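Side-chain contacts in methyltransferase (Streptomyces regensis, PDB 5N5D), which probably transfers a methyl group from S-adenosylmethionine to a hydroxyl oxygen of an intermediate in the biosynthesis of the pyrrolobenzodiazepine tomaymycin: residues T91-E95 against R96-E100; P127-R131 against P132-P136; A144-P147 against D148-E151; L159-P162 against G163-V166; A185-Q188 against G189-F193. One frame throughout, in Å; residues are numbered along the deposited sequence. Where two conformers were deposited one is given.

Contact 1 (T91-E95 against R96-E100); sequences TIEWE and RSFAE. With SAM (S-adenosylmethionine), chain H.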
# COMPACT_ATOMS: atom_id res chain seq x y z
N THR A 91 -3.40 -4.76 21.11
CA THR A 91 -2.10 -5.23 20.66
C THR A 91 -1.55 -6.28 21.61
O THR A 91 -1.77 -6.23 22.82
CB THR A 91 -1.12 -4.05 20.49
OG1 THR A 91 0.10 -4.53 19.91
CG2 THR A 91 -0.85 -3.34 21.82
N ILE A 92 -0.85 -7.26 21.03
CA ILE A 92 -0.39 -8.46 21.73
C ILE A 92 1.13 -8.56 21.61
O ILE A 92 1.69 -8.44 20.52
CB ILE A 92 -1.02 -9.73 21.15
CG1 ILE A 92 -2.55 -9.63 21.15
CG2 ILE A 92 -0.55 -10.96 21.94
CD1 ILE A 92 -3.24 -10.77 20.41
N GLU A 93 1.78 -8.88 22.73
CA GLU A 93 3.23 -9.04 22.77
C GLU A 93 3.60 -10.13 23.77
O GLU A 93 3.12 -10.12 24.91
CB GLU A 93 3.91 -7.72 23.15
CG GLU A 93 5.40 -7.83 23.44
CD GLU A 93 6.16 -8.44 22.29
OE1 GLU A 93 5.95 -8.00 21.14
OE2 GLU A 93 6.97 -9.36 22.53
N TRP A 94 4.48 -11.04 23.35
CA TRP A 94 4.89 -12.17 24.19
C TRP A 94 5.87 -11.77 25.29
O TRP A 94 5.81 -12.34 26.39
CB TRP A 94 5.50 -13.25 23.28
CG TRP A 94 6.36 -14.27 23.97
CD1 TRP A 94 7.71 -14.41 23.85
CD2 TRP A 94 5.92 -15.30 24.86
NE1 TRP A 94 8.14 -15.46 24.61
CE2 TRP A 94 7.07 -16.03 25.25
CE3 TRP A 94 4.68 -15.68 25.37
CZ2 TRP A 94 7.00 -17.11 26.12
CZ3 TRP A 94 4.62 -16.75 26.25
CH2 TRP A 94 5.77 -17.45 26.61
N GLU A 95 6.75 -10.80 25.04
CA GLU A 95 7.79 -10.43 25.99
C GLU A 95 7.30 -9.26 26.85
O GLU A 95 7.06 -8.17 26.33
CB GLU A 95 9.07 -10.06 25.25
CG GLU A 95 10.30 -9.94 26.13
CD GLU A 95 10.71 -11.26 26.75
OE1 GLU A 95 10.63 -11.38 27.99
OE2 GLU A 95 11.09 -12.18 26.00
N ARG A 96 7.18 -9.48 28.16
CA ARG A 96 6.66 -8.44 29.03
C ARG A 96 7.52 -7.18 28.99
O ARG A 96 6.99 -6.06 28.99
CB ARG A 96 6.53 -8.95 30.46
CG ARG A 96 5.94 -7.91 31.41
CD ARG A 96 5.53 -8.52 32.74
NE ARG A 96 4.49 -9.53 32.57
CZ ARG A 96 3.20 -9.25 32.38
NH1 ARG A 96 2.78 -7.99 32.35
NH2 ARG A 96 2.33 -10.24 32.24
N SER A 97 8.85 -7.33 28.97
CA SER A 97 9.72 -6.16 29.00
C SER A 97 9.51 -5.29 27.77
O SER A 97 9.55 -4.05 27.87
CB SER A 97 11.18 -6.59 29.11
OG SER A 97 11.59 -7.32 27.96
N PHE A 98 9.29 -5.90 26.60
CA PHE A 98 8.98 -5.13 25.41
C PHE A 98 7.65 -4.40 25.58
O PHE A 98 7.54 -3.20 25.31
CB PHE A 98 8.91 -6.03 24.17
CG PHE A 98 10.17 -6.81 23.89
CD1 PHE A 98 11.35 -6.60 24.60
CD2 PHE A 98 10.18 -7.77 22.88
CE1 PHE A 98 12.49 -7.33 24.32
CE2 PHE A 98 11.31 -8.50 22.60
CZ PHE A 98 12.47 -8.29 23.32
N ALA A 99 6.63 -5.13 26.03
CA ALA A 99 5.31 -4.53 26.19
C ALA A 99 5.34 -3.35 27.16
O ALA A 99 4.63 -2.36 26.97
CB ALA A 99 4.31 -5.58 26.66
N GLU A 100 6.15 -3.46 28.22
CA GLU A 100 6.27 -2.36 29.18
C GLU A 100 6.94 -1.15 28.55
O GLU A 100 6.55 -0.01 28.82
CB GLU A 100 7.04 -2.83 30.41
CG GLU A 100 6.26 -3.83 31.28
CD GLU A 100 7.07 -4.36 32.45
OE1 GLU A 100 8.31 -4.17 32.47
OE2 GLU A 100 6.48 -4.99 33.36
N SAM H . 5.11 -4.45 15.06
CA SAM H . 6.35 -3.93 15.66
C SAM H . 6.77 -2.59 14.98
O SAM H . 6.68 -2.55 13.73
OXT SAM H . 7.15 -1.66 15.71
CB SAM H . 7.50 -4.97 15.53
CG SAM H . 7.05 -6.36 15.96
SD SAM H . 8.51 -7.43 15.95
CE SAM H . 8.72 -7.68 14.22
C5' SAM H . 7.82 -9.07 16.38
C4' SAM H . 7.32 -9.13 17.81
O4' SAM H . 6.48 -10.29 18.01
C3' SAM H . 8.43 -9.21 18.87
O3' SAM H . 8.28 -8.14 19.80
C2' SAM H . 8.25 -10.60 19.50
O2' SAM H . 8.56 -10.63 20.88
C1' SAM H . 6.75 -10.82 19.29
N9 SAM H . 6.33 -12.21 19.31
C8 SAM H . 6.98 -13.29 18.78
N7 SAM H . 6.33 -14.42 18.89
C5 SAM H . 5.16 -14.06 19.54
C6 SAM H . 4.02 -14.80 19.93
N6 SAM H . 3.89 -16.11 19.73
N1 SAM H . 3.02 -14.13 20.55
C2 SAM H . 3.15 -12.81 20.75
N3 SAM H . 4.17 -12.01 20.42
C4 SAM H . 5.15 -12.70 19.81
O HOH W 1 7.58 -12.14 29.38
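Glu95 lays its aliphatic part over one face of the Phe98 ring, with CG standing 3.6 Å from the ring centroid and only 3° off the normal, a CH-pi contact. In the conformer described, that placement follows from a chain that leaves CG anti to the backbone N (chi1 -167°) and bends at chi2.

The hydrogen bonds begin with the backbone: Ala99 N donates to Glu95 O over 3.1 Å, the first turn of helix 96-108, whose N-cap position Glu95 occupies. Strand 88-93 passes through the short turn Trp94-Glu95 into the helix of a beta-alpha-beta unit in the Rossmann-like fold, and the carboxylate of Glu93 sits at the strand's C-terminal end. There it holds the ribose of S-adenosylmethionine with both oxygens, OE1 taking SAM O3' at 2.7 Å and OE2 taking SAM O2' at 2.6 Å, an acidic grip on the diol familiar from Rossmann-type methyltransferases. OE2 also accepts Glu95 N at 2.9 Å on its anti side, while OE1 is bonded to Phe71 N as well; these bonds fix the rotation of the carboxylate.

Packing completes the corner: Glu93 CG lies 4.1 Å from Ala99 CB, and SAM O3' meets the Phe98 ring at its edge.

Contact 2 (P127-R131 against P132-P136); sequences PTLDR and PGTAP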
# COMPACT_ATOMS: atom_id res chain seq x y z
N PRO A 127 -8.19 -16.06 21.13
CA PRO A 127 -9.57 -16.51 21.40
C PRO A 127 -10.29 -15.68 22.45
O PRO A 127 -11.52 -15.59 22.41
CB PRO A 127 -9.39 -17.97 21.85
CG PRO A 127 -7.94 -18.16 22.08
CD PRO A 127 -7.22 -17.16 21.24
N THR A 128 -9.55 -15.05 23.37
CA THR A 128 -10.17 -14.24 24.41
C THR A 128 -10.70 -12.92 23.88
O THR A 128 -11.41 -12.21 24.62
CB THR A 128 -9.19 -13.95 25.55
OG1 THR A 128 -8.28 -12.91 25.16
CG2 THR A 128 -8.40 -15.20 25.94
N LEU A 129 -10.37 -12.57 22.65
CA LEU A 129 -10.79 -11.31 22.05
C LEU A 129 -12.11 -11.42 21.29
O LEU A 129 -12.64 -10.40 20.85
CB LEU A 129 -9.70 -10.79 21.10
CG LEU A 129 -8.31 -10.62 21.72
CD1 LEU A 129 -7.37 -10.02 20.70
CD2 LEU A 129 -8.35 -9.76 22.99
N ASP A 130 -12.65 -12.63 21.14
CA ASP A 130 -13.90 -12.82 20.41
C ASP A 130 -15.04 -12.51 21.37
O ASP A 130 -15.70 -13.40 21.91
CB ASP A 130 -13.98 -14.23 19.83
CG ASP A 130 -15.01 -14.35 18.73
OD1 ASP A 130 -15.73 -13.37 18.47
OD2 ASP A 130 -15.09 -15.44 18.13
N ARG A 131 -15.27 -11.22 21.60
CA ARG A 131 -16.27 -10.79 22.56
C ARG A 131 -16.79 -9.42 22.17
O ARG A 131 -16.07 -8.64 21.53
CB ARG A 131 -15.67 -10.74 23.97
CG ARG A 131 -14.54 -9.74 24.11
CD ARG A 131 -13.86 -9.87 25.46
NE ARG A 131 -14.81 -9.76 26.56
CZ ARG A 131 -14.49 -9.92 27.84
NH1 ARG A 131 -13.24 -10.19 28.18
NH2 ARG A 131 -15.42 -9.81 28.78
N PRO A 132 -18.03 -9.09 22.53
CA PRO A 132 -18.57 -7.76 22.21
C PRO A 132 -17.69 -6.66 22.77
O PRO A 132 -17.12 -6.78 23.86
CB PRO A 132 -19.96 -7.77 22.86
CG PRO A 132 -20.30 -9.19 23.06
CD PRO A 132 -19.01 -9.92 23.25
N GLY A 133 -17.58 -5.56 22.02
CA GLY A 133 -16.76 -4.44 22.42
C GLY A 133 -15.30 -4.56 22.04
O GLY A 133 -14.58 -3.56 22.11
N THR A 134 -14.84 -5.75 21.66
CA THR A 134 -13.48 -5.95 21.17
C THR A 134 -13.52 -6.34 19.70
O THR A 134 -13.08 -5.58 18.83
CB THR A 134 -12.75 -6.99 22.02
OG1 THR A 134 -12.69 -6.54 23.38
CG2 THR A 134 -11.34 -7.23 21.50
N ALA A 135 -14.04 -7.53 19.38
CA ALA A 135 -14.38 -7.84 18.00
C ALA A 135 -15.73 -7.22 17.66
O ALA A 135 -16.56 -7.00 18.55
CB ALA A 135 -14.44 -9.35 17.80
N PRO A 136 -15.99 -6.93 16.38
CA PRO A 136 -15.13 -7.16 15.21
C PRO A 136 -14.13 -6.04 14.96
O PRO A 136 -14.42 -4.86 15.18
CB PRO A 136 -16.13 -7.23 14.07
CG PRO A 136 -17.20 -6.27 14.47
CD PRO A 136 -17.29 -6.36 15.98
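Arg131 O receives two amides from beyond the bend. Thr134 N donates to Arg131 O over 3.1 Å, tilted 31° from the carbonyl plane, and Ala135 N reaches the same oxygen at 3.2 Å in a weak bond with an N-H...O angle of 132°. Pro132 and Gly133 form the outer corner between them, Gly133 with a positive phi of 85°. Just ahead of this corner Asp130 is the centre of an inverse gamma turn, closed by a weak bond from Arg131 N to Leu129 O at 2.9 Å. The Asp130 carboxylate has its main partner outside the loop, a salt bridge from OD2 to Lys158 of helix 149-158; its OD1 merely lies near Ala135 CB.

These consecutive turns form the connection between helix 122-125 and strand 139-142 of the Rossmann-like fold, with a cis peptide bond before Pro136, a few residues ahead of the strand.

Packing inside the loop centres on Thr134. Its methyl CG2, anti to the backbone N, comes within 3.9 Å of Leu129 CB and also lies against the Leu129 carbonyl oxygen. The hydroxyl branch, anti to the carbonyl carbon, brings OG1 to 3.8 Å from Arg131 CG, beside the aliphatic stem of that arginine. Ala135 adds its methyl next to the Leu129 carbonyl, CB 3.7 Å from Leu129 O. Leu129 and Thr134 both continue inward onto Val90 of strand 88-93.

Contact 3 (A144-P147 against D148-E151); sequences ANKP and DIPE. With SAM (S-adenosylmethionine), chain H; SO4 (sulfate ion), chain J.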
# COMPACT_ATOMS: atom_id res chain seq x y z
N ALA A 144 4.29 -10.76 14.05
CA ALA A 144 4.91 -11.46 15.16
C ALA A 144 5.79 -12.58 14.61
O ALA A 144 6.61 -12.35 13.71
CB ALA A 144 3.85 -11.98 16.13
N ASN A 145 5.63 -13.80 15.11
CA ASN A 145 6.40 -14.93 14.62
C ASN A 145 5.78 -15.49 13.35
O ASN A 145 4.55 -15.51 13.20
CB ASN A 145 6.49 -16.00 15.70
CG ASN A 145 5.13 -16.48 16.16
OD1 ASN A 145 4.24 -15.68 16.45
ND2 ASN A 145 4.97 -17.80 16.21
N LYS A 146 6.62 -15.95 12.44
CA LYS A 146 6.13 -16.30 11.11
C LYS A 146 5.50 -17.69 11.03
O LYS A 146 4.56 -17.88 10.24
CB LYS A 146 7.28 -16.17 10.11
CG LYS A 146 7.69 -14.72 9.89
CD LYS A 146 9.09 -14.56 9.35
CE LYS A 146 9.41 -13.10 9.06
NZ LYS A 146 9.25 -12.22 10.26
N PRO A 147 5.95 -18.70 11.79
CA PRO A 147 5.31 -20.02 11.68
C PRO A 147 3.82 -20.02 11.95
O PRO A 147 3.10 -20.86 11.40
CB PRO A 147 6.07 -20.87 12.72
CG PRO A 147 7.42 -20.25 12.76
CD PRO A 147 7.18 -18.76 12.61
N ASP A 148 3.32 -19.11 12.79
CA ASP A 148 1.91 -19.10 13.16
C ASP A 148 1.05 -18.19 12.28
O ASP A 148 -0.13 -18.02 12.57
CB ASP A 148 1.77 -18.69 14.62
CG ASP A 148 2.21 -19.77 15.58
OD1 ASP A 148 2.12 -20.97 15.23
OD2 ASP A 148 2.65 -19.42 16.69
N ILE A 149 1.61 -17.62 11.21
CA ILE A 149 0.86 -16.71 10.35
C ILE A 149 -0.43 -17.37 9.85
O ILE A 149 -1.48 -16.71 9.86
CB ILE A 149 1.74 -16.21 9.19
CG1 ILE A 149 2.73 -15.18 9.75
CG2 ILE A 149 0.90 -15.56 8.10
CD1 ILE A 149 3.80 -14.74 8.78
N PRO A 150 -0.43 -18.64 9.41
CA PRO A 150 -1.72 -19.23 8.98
C PRO A 150 -2.79 -19.17 10.06
O PRO A 150 -3.95 -18.83 9.77
CB PRO A 150 -1.33 -20.67 8.63
CG PRO A 150 0.10 -20.59 8.27
CD PRO A 150 0.69 -19.56 9.19
N GLU A 151 -2.42 -19.48 11.31
CA GLU A 151 -3.36 -19.45 12.42
C GLU A 151 -3.73 -18.01 12.78
O GLU A 151 -4.88 -17.74 13.16
CB GLU A 151 -2.75 -20.17 13.62
CG GLU A 151 -2.64 -21.69 13.45
CD GLU A 151 -1.50 -22.16 12.53
OE1 GLU A 151 -0.54 -21.40 12.27
OE2 GLU A 151 -1.56 -23.31 12.07
N SAM H . 5.11 -4.45 15.06
CA SAM H . 6.35 -3.93 15.66
C SAM H . 6.77 -2.59 14.98
O SAM H . 6.68 -2.55 13.73
OXT SAM H . 7.15 -1.66 15.71
CB SAM H . 7.50 -4.97 15.53
CG SAM H . 7.05 -6.36 15.96
SD SAM H . 8.51 -7.43 15.95
CE SAM H . 8.72 -7.68 14.22
C5' SAM H . 7.82 -9.07 16.38
C4' SAM H . 7.32 -9.13 17.81
O4' SAM H . 6.48 -10.29 18.01
C3' SAM H . 8.43 -9.21 18.87
O3' SAM H . 8.28 -8.14 19.80
C2' SAM H . 8.25 -10.60 19.50
O2' SAM H . 8.56 -10.63 20.88
C1' SAM H . 6.75 -10.82 19.29
N9 SAM H . 6.33 -12.21 19.31
C8 SAM H . 6.98 -13.29 18.78
N7 SAM H . 6.33 -14.42 18.89
C5 SAM H . 5.16 -14.06 19.54
C6 SAM H . 4.02 -14.80 19.93
N6 SAM H . 3.89 -16.11 19.73
N1 SAM H . 3.02 -14.13 20.55
C2 SAM H . 3.15 -12.81 20.75
N3 SAM H . 4.17 -12.01 20.42
C4 SAM H . 5.15 -12.70 19.81
S SO4 J . 10.03 -16.03 13.62
O1 SO4 J . 11.34 -16.26 13.01
O2 SO4 J . 10.15 -14.97 14.62
O3 SO4 J . 9.09 -15.63 12.59
O4 SO4 J . 9.57 -17.26 14.26
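A type I beta turn runs from Lys146 to Ile149, closed by Ile149 N donating to Lys146 O at 3.1 Å from above the carbonyl plane, and it delivers the chain into helix 149-158. Asn145, just before the turn, reaches Asp148 within it: ND2 gives a hydrogen to OD2 at 2.9 Å. The acceptor lies in the plane of the amide, yet OD2 is approached from above its own carboxylate, the two flat groups standing nearly perpendicular, 86° apart. Although Asp148 occupies the N-cap position, its side chain makes no capping bond.

Chi1 of 57° puts the Asn145 amide group between the backbone N and the carbonyl carbon, beside the adenine; its other end, OD1, accepts a hydrogen bond from Tyr152 OH and stands 3.3 Å from SAM N6. Lys146 and Ile149, the ends of the turn, lie side by side, Lys146 CB being 4.0 Å from Ile149 CD1. A sulfate, probably from the crystallisation liquor, sits at Lys146 N.

Asn145 is thus held at both ends of its amide, by Asp148 and Tyr152, which fixes the rotation of a residue lining the cofactor pocket. The negative charge of Asp148 would probably polarise the amide and make OD1 a somewhat richer acceptor.

Contact 4 (L159-P162 against G163-V166); sequences LSRP and GAVV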
# COMPACT_ATOMS: atom_id res chain seq x y z
N LEU A 159 -12.19 -12.77 13.78
CA LEU A 159 -12.34 -11.59 14.63
C LEU A 159 -12.64 -10.33 13.85
O LEU A 159 -12.73 -9.25 14.45
CB LEU A 159 -11.06 -11.38 15.45
CG LEU A 159 -10.68 -12.49 16.43
CD1 LEU A 159 -9.28 -12.25 16.99
CD2 LEU A 159 -11.69 -12.59 17.55
N SER A 160 -12.80 -10.41 12.52
CA SER A 160 -13.06 -9.21 11.75
C SER A 160 -14.42 -9.30 11.06
O SER A 160 -15.35 -9.91 11.59
CB SER A 160 -11.93 -8.96 10.75
OG SER A 160 -11.85 -9.96 9.75
N ARG A 161 -14.54 -8.69 9.89
CA ARG A 161 -15.83 -8.42 9.29
C ARG A 161 -15.62 -8.18 7.81
O ARG A 161 -14.50 -7.88 7.39
CB ARG A 161 -16.50 -7.20 9.95
CG ARG A 161 -15.61 -5.96 9.92
CD ARG A 161 -16.13 -4.86 10.83
NE ARG A 161 -17.48 -4.44 10.50
CZ ARG A 161 -18.13 -3.45 11.10
NH1 ARG A 161 -19.36 -3.15 10.73
NH2 ARG A 161 -17.54 -2.76 12.07
N PRO A 162 -16.66 -8.28 6.99
CA PRO A 162 -16.52 -7.88 5.59
C PRO A 162 -16.06 -6.44 5.50
O PRO A 162 -16.56 -5.56 6.21
CB PRO A 162 -17.93 -8.08 5.02
CG PRO A 162 -18.55 -9.10 5.91
CD PRO A 162 -18.01 -8.81 7.28
N GLY A 163 -15.08 -6.19 4.63
CA GLY A 163 -14.46 -4.90 4.50
C GLY A 163 -13.18 -4.74 5.29
O GLY A 163 -12.42 -3.80 5.03
N ALA A 164 -12.92 -5.64 6.23
CA ALA A 164 -11.72 -5.52 7.05
C ALA A 164 -10.46 -5.69 6.21
O ALA A 164 -10.42 -6.44 5.23
CB ALA A 164 -11.74 -6.56 8.16
N VAL A 165 -9.41 -4.99 6.63
CA VAL A 165 -8.10 -5.04 5.98
C VAL A 165 -7.16 -5.81 6.89
O VAL A 165 -7.09 -5.55 8.10
CB VAL A 165 -7.56 -3.63 5.69
CG1 VAL A 165 -6.36 -3.71 4.74
CG2 VAL A 165 -8.65 -2.74 5.11
N VAL A 166 -6.44 -6.77 6.31
CA VAL A 166 -5.43 -7.54 7.03
C VAL A 166 -4.10 -7.28 6.34
O VAL A 166 -3.98 -7.48 5.12
CB VAL A 166 -5.77 -9.04 7.04
CG1 VAL A 166 -4.73 -9.81 7.83
CG2 VAL A 166 -7.14 -9.26 7.62
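Ser160 sets its CB against the methyl of Ala164, the two carbons 3.5 Å apart. Its OG lies near the same methyl, 3.8 Å from Ala164 CB, since chi1 of 66° holds the hydroxyl between the backbone N and the carbonyl carbon. The hydroxyl itself is hydrogen-bonded to Ala156 O, in the last turn of helix 149-158. A single side chain therefore bonds back to the helix end and packs on the residue that leads toward strand 165-169.

The Ala164 methyl also lies close to the turn's own backbone, CB 3.2 Å from Arg161 O. That same carbonyl accepts Ala164 N at 3.0 Å, with an N-H...O angle of 157°, and the bond closes a type II beta turn from Arg161 to Ala164. Pro162 and Gly163 take its two central positions, a pairing well suited to this turn: the proline ring fixes phi near -57°, and Gly163 takes the positive phi that marks the second central position of a type II turn. The Arg161 stem passes more loosely, CG standing 4.3 Å from Ala164 CB, while its guanidinium leads off toward Asp138 in a long, weak ion pair.

The turn lies at the surface and forms the link from helix 149-158 to strand 165-169 in the Rossmann-like fold. Backbone bonds from Gly163 and Ala164 to Val224 join it to strand 217-224 on one side, those of Val165 to Asp138 and Val140 reach the chain of strand 139-142 on the other, and Val165 packs on Leu59 of the second subunit.

Contact 5 (A185-Q188 against G189-F193); sequences AGVQ and GVRRF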
# COMPACT_ATOMS: atom_id res chain seq x y z
N ALA A 185 10.17 -23.39 9.37
CA ALA A 185 8.74 -23.32 9.66
C ALA A 185 8.15 -21.97 9.30
O ALA A 185 6.97 -21.88 8.95
CB ALA A 185 8.51 -23.62 11.14
N GLY A 186 8.94 -20.90 9.41
CA GLY A 186 8.45 -19.59 9.01
C GLY A 186 8.17 -19.52 7.53
O GLY A 186 7.12 -19.03 7.10
N VAL A 187 9.09 -20.03 6.71
CA VAL A 187 8.88 -20.08 5.27
C VAL A 187 7.63 -20.89 4.97
O VAL A 187 6.78 -20.47 4.17
CB VAL A 187 10.11 -20.67 4.56
CG1 VAL A 187 9.84 -20.86 3.07
CG2 VAL A 187 11.32 -19.78 4.76
N GLN A 188 7.49 -22.04 5.61
CA GLN A 188 6.34 -22.88 5.32
C GLN A 188 5.05 -22.24 5.82
O GLN A 188 3.99 -22.42 5.20
CB GLN A 188 6.53 -24.27 5.93
CG GLN A 188 7.63 -25.10 5.25
CD GLN A 188 7.38 -25.32 3.76
OE1 GLN A 188 6.24 -25.47 3.32
NE2 GLN A 188 8.46 -25.33 2.97
N GLY A 189 5.12 -21.46 6.90
CA GLY A 189 3.93 -20.75 7.36
C GLY A 189 3.47 -19.68 6.39
O GLY A 189 2.27 -19.54 6.13
N VAL A 190 4.41 -18.92 5.83
CA VAL A 190 4.06 -17.90 4.85
C VAL A 190 3.50 -18.55 3.59
O VAL A 190 2.53 -18.06 3.01
CB VAL A 190 5.27 -17.00 4.55
CG1 VAL A 190 4.96 -16.02 3.40
CG2 VAL A 190 5.67 -16.22 5.80
N ARG A 191 4.09 -19.66 3.17
CA ARG A 191 3.57 -20.37 2.00
C ARG A 191 2.16 -20.88 2.27
O ARG A 191 1.26 -20.71 1.44
CB ARG A 191 4.50 -21.52 1.63
CG ARG A 191 5.83 -21.07 1.03
CD ARG A 191 6.75 -22.25 0.73
NE ARG A 191 6.09 -23.29 -0.06
CZ ARG A 191 6.01 -23.29 -1.39
NH1 ARG A 191 6.52 -22.30 -2.11
NH2 ARG A 191 5.39 -24.29 -2.01
N ARG A 192 1.96 -21.52 3.42
CA ARG A 192 0.63 -22.01 3.78
C ARG A 192 -0.39 -20.87 3.76
O ARG A 192 -1.53 -21.05 3.30
CB ARG A 192 0.69 -22.65 5.17
CG ARG A 192 -0.63 -23.17 5.74
CD ARG A 192 -0.88 -24.61 5.36
NE ARG A 192 -1.22 -24.73 3.95
CZ ARG A 192 -2.45 -24.66 3.46
NH1 ARG A 192 -2.63 -24.79 2.15
NH2 ARG A 192 -3.50 -24.48 4.25
N PHE A 193 0.00 -19.70 4.25
CA PHE A 193 -0.90 -18.55 4.30
C PHE A 193 -1.30 -18.11 2.89
O PHE A 193 -2.48 -17.86 2.62
CB PHE A 193 -0.20 -17.43 5.07
CG PHE A 193 -0.76 -16.05 4.84
CD1 PHE A 193 -2.08 -15.76 5.12
CD2 PHE A 193 0.06 -15.04 4.38
CE1 PHE A 193 -2.58 -14.48 4.92
CE2 PHE A 193 -0.43 -13.75 4.19
CZ PHE A 193 -1.75 -13.48 4.46
O HOH W 2 4.03 -25.19 0.76
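Gln188 O takes Arg192 N at 2.8 Å in a well-formed helical bond, N-H...O angle 164°, and Ala185, Gly186 and Val187 accept from Gly189, Val190 and Arg191 in the same four-residue spacing of helix 185-198.

Gln188 and Arg191 run side by side, pointing the same way. OE1 of Gln188 lies at the edge of the Arg191 guanidinium, 4.0 Å from NE, with the amide and guanidinium planes 56° apart. A water accepts from Arg191 NE at 2.9 Å and may also give Gln188 OE1 a weak bond. Beside this pair Val187 CG1 meets the aliphatic Arg191 CD at 4.1 Å. Arg191 CG, anti to its own carbonyl carbon (chi1 -72°), is laid back over the Val187 carbonyl, 3.3 Å from Val187 O.

On the buried face Val190 and Phe193 pack on Ile149 of helix 149-158, and Gly189, without a side chain, lets Pro150 come close to the backbone.

The polar ends are chiefly engaged by the preceding loop: Gln188 NE2 donates to the carbonyls of Pro180 and His182, and Arg191 NH1 to that of Val177. The amide and one guanidinium nitrogen thus pin this loop to the helix through neutral carbonyls, while the charge of Arg191 has a long, weak ion pair with Glu195.

Along the chain the five contacts come in series, none nested in or crossing another. Contact 1 turns strand 88-93 into helix 96-108, and its Ile92 packs on Leu129 of contact 2, the loop leading to strand 139-142. Contact 3 follows that strand and opens helix 149-158; contact 4 turns from the end of this helix into strand 165-169 and packs its Leu159 against Asp130 of contact 2. Contact 5 lies within helix 185-198, where Gly189, Arg192 and Phe193 meet Pro150 and Ile149 of contact 3, the centres of the two contacts about 8 Å apart. Contacts 1 and 3 both touch S-adenosylmethionine, whereas contacts 2 and 4 lie together away from it.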